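Local coordinates for aldehyde dehydrogenase (Staphylococcus aureus, PDB 6K10), which oxidises the carotenoid aldehyde 4,4'-diaponeurosporen-4-al to 4,4'-diaponeurosporenoic acid with NAD+, a step in the biosynthesis of the pigment staphyloxanthin, at residues A54-L59 with T150-V156; L40-K45 with T74-I78. The protein carries 1 engineered substitution. All coordinates share one frame. Residues are numbered along the deposited sequence.

Interaction 1 of 2, residues A54-L59 with T150-V156; sequences ALYTDL and TPNVARV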
loop_
_atom_site.group_PDB
_atom_site.type_symbol
_atom_site.label_atom_id
_atom_site.label_comp_id
_atom_site.label_asym_id
_atom_site.label_seq_id
_atom_site.Cartn_x
_atom_site.Cartn_y
_atom_site.Cartn_z
ATOM N N ALA A 54 -29.233 3.880 -18.621
ATOM C CA ALA A 54 -28.426 2.667 -18.712
ATOM C C ALA A 54 -28.446 1.887 -17.403
ATOM O O ALA A 54 -28.563 0.655 -17.411
ATOM C CB ALA A 54 -26.994 3.026 -19.106
ATOM N N LEU A 55 -28.330 2.584 -16.270
ATOM C CA LEU A 55 -28.415 1.915 -14.977
ATOM C C LEU A 55 -29.784 1.278 -14.781
ATOM O O LEU A 55 -29.899 0.197 -14.190
ATOM C CB LEU A 55 -28.118 2.910 -13.854
ATOM C CG LEU A 55 -26.673 3.406 -13.785
ATOM C CD1 LEU A 55 -26.557 4.627 -12.881
ATOM C CD2 LEU A 55 -25.762 2.291 -13.305
ATOM N N TYR A 56 -30.832 1.930 -15.281
ATOM C CA TYR A 56 -32.177 1.383 -15.150
ATOM C C TYR A 56 -32.345 0.124 -15.992
ATOM O O TYR A 56 -32.881 -0.885 -15.522
ATOM C CB TYR A 56 -33.206 2.436 -15.554
ATOM C CG TYR A 56 -34.632 1.967 -15.416
ATOM C CD1 TYR A 56 -35.223 1.848 -14.166
ATOM C CD2 TYR A 56 -35.384 1.635 -16.535
ATOM C CE1 TYR A 56 -36.526 1.419 -14.034
ATOM C CE2 TYR A 56 -36.689 1.202 -16.412
ATOM C CZ TYR A 56 -37.255 1.097 -15.160
ATOM O OH TYR A 56 -38.556 0.667 -15.028
ATOM N N THR A 57 -31.897 0.166 -17.247
ATOM C CA THR A 57 -32.112 -0.970 -18.135
ATOM C C THR A 57 -31.285 -2.177 -17.705
ATOM O O THR A 57 -31.763 -3.316 -17.765
ATOM C CB THR A 57 -31.790 -0.576 -19.577
ATOM O OG1 THR A 57 -32.647 0.500 -19.981
ATOM C CG2 THR A 57 -32.000 -1.756 -20.515
ATOM N N ASP A 58 -30.056 -1.948 -17.245
ATOM C CA ASP A 58 -29.153 -3.052 -16.938
ATOM C C ASP A 58 -29.337 -3.617 -15.536
ATOM O O ASP A 58 -29.157 -4.825 -15.340
ATOM C CB ASP A 58 -27.695 -2.612 -17.118
ATOM C CG ASP A 58 -27.353 -2.302 -18.563
ATOM O OD1 ASP A 58 -28.208 -2.539 -19.442
ATOM O OD2 ASP A 58 -26.221 -1.839 -18.819
ATOM N N LEU A 59 -29.694 -2.784 -14.555
ATOM C CA LEU A 59 -29.759 -3.207 -13.160
ATOM C C LEU A 59 -31.108 -2.924 -12.509
ATOM O O LEU A 59 -31.263 -3.161 -11.305
ATOM C CB LEU A 59 -28.647 -2.532 -12.352
ATOM C CG LEU A 59 -27.215 -3.003 -12.617
ATOM C CD1 LEU A 59 -26.211 -2.079 -11.947
ATOM C CD2 LEU A 59 -27.031 -4.431 -12.138
ATOM N N THR A 150 -23.028 -5.256 -17.693
ATOM C CA THR A 150 -23.900 -4.100 -17.832
ATOM C C THR A 150 -23.489 -3.361 -19.101
ATOM O O THR A 150 -22.800 -2.334 -19.035
ATOM C CB THR A 150 -23.812 -3.199 -16.598
ATOM O OG1 THR A 150 -22.440 -2.912 -16.308
ATOM C CG2 THR A 150 -24.432 -3.897 -15.396
ATOM N N PRO A 151 -23.892 -3.859 -20.275
ATOM C CA PRO A 151 -23.309 -3.346 -21.526
ATOM C C PRO A 151 -23.780 -1.954 -21.903
ATOM O O PRO A 151 -23.035 -1.225 -22.569
ATOM C CB PRO A 151 -23.746 -4.390 -22.562
ATOM C CG PRO A 151 -25.030 -4.925 -22.018
ATOM C CD PRO A 151 -24.899 -4.907 -20.516
ATOM N N ASN A 152 -24.998 -1.563 -21.527
ATOM C CA ASN A 152 -25.442 -0.207 -21.827
ATOM C C ASN A 152 -24.676 0.812 -20.995
ATOM O O ASN A 152 -24.306 1.879 -21.496
ATOM C CB ASN A 152 -26.946 -0.081 -21.593
ATOM C CG ASN A 152 -27.754 -0.860 -22.609
ATOM O OD1 ASN A 152 -27.805 -0.497 -23.783
ATOM N ND2 ASN A 152 -28.382 -1.942 -22.163
ATOM N N VAL A 153 -24.415 0.490 -19.726
ATOM C CA VAL A 153 -23.619 1.377 -18.882
ATOM C C VAL A 153 -22.201 1.496 -19.427
ATOM O O VAL A 153 -21.636 2.594 -19.501
ATOM C CB VAL A 153 -23.621 0.879 -17.427
ATOM C CG1 VAL A 153 -22.822 1.829 -16.547
ATOM C CG2 VAL A 153 -25.047 0.738 -16.914
ATOM N N ALA A 154 -21.606 0.364 -19.815
ATOM C CA ALA A 154 -20.245 0.381 -20.345
ATOM C C ALA A 154 -20.141 1.265 -21.581
ATOM O O ALA A 154 -19.181 2.031 -21.728
ATOM C CB ALA A 154 -19.788 -1.043 -20.665
ATOM N N ARG A 155 -21.125 1.177 -22.481
ATOM C CA ARG A 155 -21.099 1.988 -23.695
ATOM C C ARG A 155 -21.269 3.467 -23.383
ATOM O O ARG A 155 -20.617 4.318 -24.002
ATOM C CB ARG A 155 -22.187 1.533 -24.666
ATOM C CG ARG A 155 -22.203 2.304 -25.987
ATOM C CD ARG A 155 -20.807 2.442 -26.591
ATOM N NE ARG A 155 -20.215 1.150 -26.934
ATOM C CZ ARG A 155 -20.641 0.349 -27.905
ATOM N NH1 ARG A 155 -20.003 -0.793 -28.114
ATOM N NH2 ARG A 155 -21.682 0.691 -28.653
ATOM N N VAL A 156 -22.190 3.796 -22.479
ATOM C CA VAL A 156 -22.362 5.188 -22.082
ATOM C C VAL A 156 -21.066 5.727 -21.498
ATOM O O VAL A 156 -20.676 6.871 -21.758
ATOM C CB VAL A 156 -23.536 5.319 -21.094
ATOM C CG1 VAL A 156 -23.536 6.693 -20.447
ATOM C CG2 VAL A 156 -24.853 5.062 -21.806
#

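Interaction 2 of 2, residues L40-K45 with T74-I78; sequences LSKAIK and TLKSI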
loop_
_atom_site.group_PDB
_atom_site.type_symbol
_atom_site.label_atom_id
_atom_site.label_comp_id
_atom_site.label_asym_id
_atom_site.label_seq_id
_atom_site.Cartn_x
_atom_site.Cartn_y
_atom_site.Cartn_z
ATOM N N LEU A 40 -14.588 16.357 -16.774
ATOM C CA LEU A 40 -15.252 15.139 -16.320
ATOM C C LEU A 40 -16.606 15.450 -15.696
ATOM O O LEU A 40 -17.602 14.768 -15.967
ATOM C CB LEU A 40 -14.363 14.400 -15.319
ATOM C CG LEU A 40 -14.857 13.019 -14.882
ATOM C CD1 LEU A 40 -14.979 12.093 -16.081
ATOM C CD2 LEU A 40 -13.935 12.425 -13.829
ATOM N N SER A 41 -16.658 16.479 -14.849
ATOM C CA SER A 41 -17.915 16.866 -14.215
ATOM C C SER A 41 -18.930 17.342 -15.247
ATOM O O SER A 41 -20.088 16.906 -15.244
ATOM C CB SER A 41 -17.656 17.956 -13.177
ATOM O OG SER A 41 -18.855 18.324 -12.524
ATOM N N LYS A 42 -18.514 18.260 -16.125
ATOM C CA LYS A 42 -19.386 18.727 -17.198
ATOM C C LYS A 42 -19.888 17.566 -18.041
ATOM O O LYS A 42 -21.055 17.535 -18.452
ATOM C CB LYS A 42 -18.632 19.732 -18.069
ATOM C CG LYS A 42 -19.175 19.874 -19.483
ATOM C CD LYS A 42 -18.401 20.919 -20.272
ATOM C CE LYS A 42 -18.548 20.700 -21.770
ATOM N NZ LYS A 42 -17.753 21.689 -22.549
ATOM N N ALA A 43 -19.020 16.592 -18.292
ATOM C CA ALA A 43 -19.373 15.471 -19.148
ATOM C C ALA A 43 -20.419 14.571 -18.492
ATOM O O ALA A 43 -21.364 14.126 -19.155
ATOM C CB ALA A 43 -18.102 14.702 -19.493
ATOM N N ILE A 44 -20.275 14.302 -17.191
ATOM C CA ILE A 44 -21.250 13.469 -16.488
ATOM C C ILE A 44 -22.613 14.150 -16.459
ATOM O O ILE A 44 -23.655 13.500 -16.619
ATOM C CB ILE A 44 -20.745 13.141 -15.070
ATOM C CG1 ILE A 44 -19.489 12.274 -15.150
ATOM C CG2 ILE A 44 -21.829 12.450 -14.245
ATOM C CD1 ILE A 44 -18.825 12.032 -13.818
ATOM N N LYS A 45 -22.629 15.471 -16.267
ATOM C CA LYS A 45 -23.893 16.200 -16.261
ATOM C C LYS A 45 -24.562 16.152 -17.628
ATOM O O LYS A 45 -25.782 15.975 -17.726
ATOM C CB LYS A 45 -23.661 17.647 -15.831
ATOM C CG LYS A 45 -23.296 17.804 -14.368
ATOM C CD LYS A 45 -22.761 19.197 -14.091
ATOM C CE LYS A 45 -21.974 19.237 -12.794
ATOM N NZ LYS A 45 -21.899 20.612 -12.228
ATOM N N THR A 74 -20.443 10.731 -7.320
ATOM C CA THR A 74 -19.285 10.979 -8.172
ATOM C C THR A 74 -19.103 12.469 -8.427
ATOM O O THR A 74 -17.989 12.995 -8.326
ATOM C CB THR A 74 -19.434 10.218 -9.490
ATOM O OG1 THR A 74 -19.498 8.812 -9.221
ATOM C CG2 THR A 74 -18.257 10.499 -10.417
ATOM N N LEU A 75 -20.193 13.168 -8.759
ATOM C CA LEU A 75 -20.123 14.612 -8.952
ATOM C C LEU A 75 -19.597 15.305 -7.703
ATOM O O LEU A 75 -18.750 16.203 -7.784
ATOM C CB LEU A 75 -21.502 15.157 -9.325
ATOM C CG LEU A 75 -22.023 14.786 -10.713
ATOM C CD1 LEU A 75 -23.431 15.321 -10.901
ATOM C CD2 LEU A 75 -21.094 15.326 -11.790
ATOM N N LYS A 76 -20.089 14.892 -6.533
ATOM C CA LYS A 76 -19.606 15.462 -5.280
ATOM C C LYS A 76 -18.119 15.189 -5.087
ATOM O O LYS A 76 -17.375 16.061 -4.620
ATOM C CB LYS A 76 -20.414 14.901 -4.111
ATOM C CG LYS A 76 -20.193 15.622 -2.795
ATOM N N SER A 77 -17.664 13.986 -5.446
ATOM C CA SER A 77 -16.253 13.649 -5.279
ATOM C C SER A 77 -15.371 14.456 -6.227
ATOM O O SER A 77 -14.287 14.907 -5.834
ATOM C CB SER A 77 -16.045 12.149 -5.490
ATOM O OG SER A 77 -14.695 11.785 -5.268
ATOM N N ILE A 78 -15.808 14.638 -7.477
ATOM C CA ILE A 78 -15.058 15.471 -8.416
ATOM C C ILE A 78 -14.913 16.879 -7.866
ATOM O O ILE A 78 -13.823 17.465 -7.880
ATOM C CB ILE A 78 -15.744 15.493 -9.796
ATOM C CG1 ILE A 78 -15.756 14.105 -10.431
ATOM C CG2 ILE A 78 -15.054 16.495 -10.716
ATOM C CD1 ILE A 78 -16.690 13.990 -11.614
#

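Interaction 1 of 2, residues A54-L59 with T150-V156
Asp58, near the C-terminal end of helix 48-59, buries more surface in this contact than any other residue, and its carboxylate meets the first turn of helix 151-164. Asp58 OD2 accepts a hydrogen bond from the backbone N of Val153 at 3.1 Å and a weak one from the backbone N of Asn152 at 3.0 Å, while Asp58 OD1 takes an almost linear bond from Asn152 ND2 at 2.8 Å. The N-terminal amides of a helix have no partners in the preceding turn, so an acceptor from elsewhere can satisfy them. Thr150 occupies the N-cap position but makes no capping bond with its side chain; the carboxylate of Asp58, from a helix far away in sequence, instead covers this helix start, where it also lies favourably to the helix dipole. The parallel strands 141-145 and 170-172 of the coenzyme-binding, Rossmann-like domain of aldehyde dehydrogenases are joined through helix 151-164 in a beta-alpha-beta crossover, so the contact packs an N-terminal helix of the same domain against the crossover helix. The two short helical segments run nearly antiparallel, at 154°, with their axes only 8.2 Å apart. The small side chain of Ala54, one turn before Asp58, suits this approach: its CB lies 3.7 Å from Val153 CG2 and 4.0 Å from Val156 CG2. Val153 lies between the polar and apolar parts, since its CG2 is also 3.4 Å from Asp58 OD2 and 4.0 Å from Leu55 CD2. Beyond the two helices, Pro124 touches Leu59, Thr150 and Val153, and Leu55 reaches helix 63-89.

Interaction 2 of 2, residues L40-K45 with T74-I78
Leu40 opens the contact on helix 30-46, bringing CD2 to 3.9 Å from CD1 of Ile78 on helix 63-89; the two segments run nearly antiparallel, at 162°. At Ser41 the backbones come nearest, its CA lying 6.1 Å from that of Leu75; its small side chain sits against two apolar neighbours, OG 3.8 Å from Leu75 CD2 and CB 3.9 Å from Ile78 CG2. One turn on from Leu40, Ile44 points across the interface and meets three residues: its CD1 lies 3.6 Å from Ile78 CD1 and 3.8 Å from Thr74 CG2, and its CG2 3.9 Å from Leu75 CD2. Lys45 covers the exposed border with its aliphatic chain, CE being 4.1 Å from Leu75 CD2. The segment axes stay 10.0 Å apart, a spacing filled by branched side chains in this helical layer of the aldehyde dehydrogenase fold. Helix 126-138 extends the buried side, where Phe129 touches both Leu40 and Thr74. Thr74 turns its methyl to Ile44, while its OG1 bonds to Glu70 O and Gln126 OE1. With no polar bond between the segments, their association rests on van der Waals contact and the burial of apolar surface.

How the interactions relate
Interactions 1 and 2 lie in the same helical region, their centres 18 Å apart and their nearest atoms about 8 Å apart, without touching. Helices 30-46, 48-59 and 63-89 follow one another in the chain: the first and third pair in interaction 2, and the middle one supplies 54-59 to interaction 1. The segments therefore alternate in sequence, as 40-45, 54-59, 74-78 and 150-156. Interaction 1 packs the middle helix on helix 151-164, which Ala43 of helix 30-46 also touches. Together they pack the N-terminal helices against one another and against a crossover helix of the coenzyme-binding domain, away from the predicted active-site residues.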